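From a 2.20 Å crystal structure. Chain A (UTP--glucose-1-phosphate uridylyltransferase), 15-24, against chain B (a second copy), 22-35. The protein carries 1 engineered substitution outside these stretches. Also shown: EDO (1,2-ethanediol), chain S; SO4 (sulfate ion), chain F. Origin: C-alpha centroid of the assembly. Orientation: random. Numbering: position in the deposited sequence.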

# COMPACT_ATOMS: atom_id res chain seq x y z
N ARG A 15 7.59 1.29 -20.51
CA ARG A 15 7.35 2.43 -21.37
C ARG A 15 6.66 3.47 -20.42
O ARG A 15 5.95 3.09 -19.46
CB ARG A 15 6.48 2.02 -22.56
CG ARG A 15 6.38 0.51 -22.79
CD ARG A 15 5.91 0.13 -24.18
NE ARG A 15 4.46 -0.03 -24.27
CZ ARG A 15 3.70 0.59 -25.17
NH1 ARG A 15 2.40 0.41 -25.19
NH2 ARG A 15 4.26 1.40 -26.05
N PHE A 16 6.87 4.77 -20.67
CA PHE A 16 6.39 5.91 -19.84
C PHE A 16 7.01 5.73 -18.47
O PHE A 16 6.34 5.81 -17.49
CB PHE A 16 4.84 6.02 -19.77
CG PHE A 16 4.31 7.40 -19.73
CD1 PHE A 16 5.13 8.47 -19.58
CD2 PHE A 16 2.97 7.60 -19.85
CE1 PHE A 16 4.62 9.73 -19.55
CE2 PHE A 16 2.45 8.86 -19.82
CZ PHE A 16 3.28 9.93 -19.67
N LEU A 17 8.32 5.59 -18.44
CA LEU A 17 8.96 5.20 -17.20
C LEU A 17 9.16 6.01 -15.97
O LEU A 17 8.99 5.43 -14.91
CB LEU A 17 10.19 4.36 -17.40
CG LEU A 17 10.31 3.45 -16.18
CD1 LEU A 17 9.00 2.87 -15.74
CD2 LEU A 17 11.24 2.32 -16.51
N PRO A 18 9.56 7.26 -16.04
CA PRO A 18 9.69 8.00 -14.79
C PRO A 18 8.27 8.07 -14.16
O PRO A 18 8.10 7.70 -13.03
CB PRO A 18 10.29 9.34 -15.18
CG PRO A 18 10.41 9.33 -16.63
CD PRO A 18 10.04 8.01 -17.21
N ALA A 19 7.27 8.40 -14.96
CA ALA A 19 5.86 8.60 -14.51
C ALA A 19 5.27 7.35 -13.86
O ALA A 19 4.56 7.53 -12.89
CB ALA A 19 4.97 9.04 -15.64
N SER A 20 5.62 6.15 -14.34
CA SER A 20 5.04 4.84 -13.96
C SER A 20 5.91 4.17 -12.91
O SER A 20 5.71 2.94 -12.65
CB SER A 20 4.93 3.91 -15.14
OG SER A 20 4.66 4.63 -16.34
N LYS A 21 6.91 4.88 -12.42
CA LYS A 21 7.90 4.23 -11.54
C LYS A 21 7.18 3.82 -10.28
O LYS A 21 7.36 2.68 -9.84
CB LYS A 21 9.08 5.15 -11.17
CG LYS A 21 10.03 4.50 -10.16
CD LYS A 21 11.06 5.43 -9.56
CE LYS A 21 11.88 4.68 -8.54
NZ LYS A 21 12.93 5.54 -7.96
N SER A 22 6.44 4.75 -9.69
CA SER A 22 5.83 4.50 -8.36
C SER A 22 4.32 4.61 -8.40
O SER A 22 3.77 4.45 -7.36
CB SER A 22 6.47 5.38 -7.34
OG SER A 22 7.87 5.34 -7.55
N ILE A 23 3.68 4.79 -9.57
CA ILE A 23 2.20 4.65 -9.69
C ILE A 23 1.92 3.80 -10.91
O ILE A 23 2.65 3.83 -11.89
CB ILE A 23 1.46 6.01 -9.81
CG1 ILE A 23 1.83 6.74 -11.10
CG2 ILE A 23 1.65 6.86 -8.57
CD1 ILE A 23 1.06 8.02 -11.35
N PRO A 24 0.77 3.13 -10.99
CA PRO A 24 0.43 2.43 -12.22
C PRO A 24 0.47 3.32 -13.47
O PRO A 24 0.05 4.46 -13.39
CB PRO A 24 -0.96 1.90 -11.86
CG PRO A 24 -0.87 1.63 -10.37
CD PRO A 24 -0.15 2.86 -9.87
N SER B 22 -6.90 8.54 -5.90
CA SER B 22 -6.34 7.21 -5.54
C SER B 22 -4.81 7.23 -5.56
O SER B 22 -4.18 6.22 -5.12
CB SER B 22 -6.84 6.17 -6.50
OG SER B 22 -8.25 6.17 -6.44
N ILE B 23 -4.25 8.33 -6.06
CA ILE B 23 -2.80 8.66 -6.00
C ILE B 23 -2.63 10.01 -5.31
O ILE B 23 -3.52 10.87 -5.35
CB ILE B 23 -2.19 8.67 -7.43
CG1 ILE B 23 -2.71 9.83 -8.26
CG2 ILE B 23 -2.41 7.33 -8.14
CD1 ILE B 23 -2.10 9.91 -9.62
N PRO B 24 -1.45 10.28 -4.73
CA PRO B 24 -1.16 11.59 -4.16
C PRO B 24 -1.23 12.60 -5.29
O PRO B 24 -0.85 12.25 -6.38
CB PRO B 24 0.27 11.39 -3.61
CG PRO B 24 0.31 9.91 -3.30
CD PRO B 24 -0.34 9.34 -4.53
N LYS B 25 -1.73 13.81 -5.03
CA LYS B 25 -1.70 14.92 -6.03
C LYS B 25 -0.25 15.35 -6.28
O LYS B 25 0.00 16.00 -7.31
CB LYS B 25 -2.49 16.12 -5.51
CG LYS B 25 -1.88 16.78 -4.28
CD LYS B 25 -2.44 18.17 -4.05
CE LYS B 25 -2.44 18.55 -2.58
NZ LYS B 25 -1.12 18.35 -1.93
N GLU B 26 0.69 15.00 -5.39
CA GLU B 26 2.13 15.28 -5.65
C GLU B 26 2.70 14.29 -6.69
O GLU B 26 3.80 14.61 -7.25
CB GLU B 26 2.90 15.27 -4.32
CG GLU B 26 2.38 16.29 -3.33
CD GLU B 26 1.40 15.77 -2.30
OE1 GLU B 26 0.95 14.62 -2.44
OE2 GLU B 26 1.08 16.54 -1.35
N MET B 27 2.00 13.18 -7.01
CA MET B 27 2.45 12.12 -7.94
C MET B 27 1.74 12.29 -9.30
O MET B 27 1.90 11.46 -10.24
CB MET B 27 2.18 10.73 -7.35
CG MET B 27 3.07 10.44 -6.17
SD MET B 27 4.83 10.69 -6.60
CE MET B 27 4.92 9.42 -7.87
N VAL B 28 1.06 13.42 -9.44
CA VAL B 28 0.35 13.73 -10.71
C VAL B 28 1.40 14.00 -11.80
O VAL B 28 2.44 14.65 -11.54
CB VAL B 28 -0.66 14.87 -10.48
CG1 VAL B 28 -0.74 15.85 -11.62
CG2 VAL B 28 -2.03 14.28 -10.14
N THR B 29 1.10 13.48 -12.99
CA THR B 29 1.99 13.37 -14.16
C THR B 29 2.07 14.73 -14.85
O THR B 29 1.02 15.24 -15.25
CB THR B 29 1.54 12.18 -15.02
OG1 THR B 29 1.66 11.02 -14.19
CG2 THR B 29 2.40 12.04 -16.25
N VAL B 30 3.30 15.26 -14.97
CA VAL B 30 3.64 16.56 -15.61
C VAL B 30 4.61 16.24 -16.76
O VAL B 30 5.83 16.06 -16.50
CB VAL B 30 4.22 17.55 -14.57
CG1 VAL B 30 4.52 18.92 -15.15
CG2 VAL B 30 3.31 17.72 -13.36
N VAL B 31 4.07 16.05 -17.97
CA VAL B 31 4.78 15.56 -19.19
C VAL B 31 5.14 14.08 -19.09
O VAL B 31 4.61 13.32 -19.93
CB VAL B 31 6.03 16.40 -19.51
CG1 VAL B 31 6.50 16.14 -20.94
CG2 VAL B 31 5.75 17.88 -19.30
N ASP B 32 6.05 13.68 -18.18
CA ASP B 32 6.57 12.29 -18.08
C ASP B 32 6.98 11.91 -16.66
O ASP B 32 7.52 10.81 -16.47
CB ASP B 32 7.77 12.10 -19.00
CG ASP B 32 8.96 13.01 -18.68
OD1 ASP B 32 8.82 13.96 -17.87
OD2 ASP B 32 10.03 12.80 -19.27
N ARG B 33 6.78 12.77 -15.67
CA ARG B 33 7.27 12.54 -14.29
C ARG B 33 6.26 13.16 -13.32
O ARG B 33 5.50 14.07 -13.69
CB ARG B 33 8.71 13.06 -14.15
CG ARG B 33 8.89 14.53 -14.51
CD ARG B 33 10.32 14.98 -14.85
NE ARG B 33 10.86 14.38 -16.07
CZ ARG B 33 11.80 13.43 -16.10
NH1 ARG B 33 12.35 12.98 -15.00
NH2 ARG B 33 12.19 12.91 -17.24
N PRO B 34 6.22 12.70 -12.05
CA PRO B 34 5.34 13.30 -11.06
C PRO B 34 5.78 14.75 -10.79
O PRO B 34 6.97 14.99 -10.86
CB PRO B 34 5.51 12.41 -9.82
CG PRO B 34 6.89 11.82 -10.00
CD PRO B 34 7.01 11.59 -11.49
N ALA B 35 4.81 15.64 -10.48
CA ALA B 35 5.00 17.05 -10.09
C ALA B 35 6.08 17.19 -9.00
O ALA B 35 6.93 18.12 -9.09
CB ALA B 35 3.67 17.61 -9.61
C1 EDO S . -0.55 4.78 -3.43
O1 EDO S . -1.43 4.87 -4.52
C2 EDO S . -0.00 6.12 -3.13
O2 EDO S . 0.89 6.18 -2.02
S SO4 F . 4.91 -2.47 -19.49
O1 SO4 F . 4.15 -3.28 -20.43
O2 SO4 F . 4.17 -2.32 -18.26
O3 SO4 F . 5.17 -1.15 -20.07
O4 SO4 F . 6.15 -3.14 -19.19

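The two stretches, from two copies of the uridylyltransferase, meet in a compact and largely apolar contact that buries 494 Å² in all, built from side chains of chain A packed against both side chains and backbone of chain B.

At one end the isoleucines of the two copies face each other. Ile A23, which gives up more area than any other residue here, points its CA-to-CB bond toward chain B, and its CD1 lies 4.1 Å from CD1 of Ile B23. Both side chains adopt the same p, t conformation, and their CD1 tips meet. The other branch is also used: CG2 of Ile A23 lies 4.1 Å from CB of Met B27, while its CD1 approaches the carbonyl O of Met B27 at 3.7 Å. A branched aliphatic residue thus fills the space between Ile B23 and the turn held by the hydrogen bond from Met B27 N to Pro B24 O (3.1 Å).

Thr B29 links this cluster to the next. Its methyl CG2 packs 4.0 Å from CB of Ala A19 and 4.1 Å from CZ of Phe A16, whereas its OG1, 4.2 Å from CD1 of Ile A23, is buried without a polar partner in the model. The small side chain of Ala A19 accompanies a close backbone approach, with its CA 4.2 Å from CA of Arg B33 and its N 2.9 Å from O of Asp B32.

Phe A16 reaches the bend between the two short strands of chain B with its ring edge. CE1 lies 3.5 Å from CA of Asp B32 and 3.6 Å from O of Val B31, both near the ring plane, an arrangement that sets the polarised C-H edge of the ring toward a carbonyl oxygen. Its own backbone is tied down locally, since OG of Ser A20 donates a very short hydrogen bond of 2.4 Å to O of Phe A16.

Pro A18 begins a type I turn closed by a hydrogen bond from Lys A21 N to its O (3.1 Å). Its CA-to-CB bond points toward chain B, and CG lies 3.3 Å from O of Asp B32 and 4.0 Å from NH2 of Arg B33, over one face of the guanidinium. A contact over the face leaves the in-plane N-H groups free for other partners: NE of Arg B33 forms a salt bridge with OD1 of Asp B32 at 2.8 Å, although the hydrogen bond within it is weak. The charges are therefore paired within chain B, and the contact with chain A rests chiefly on packing.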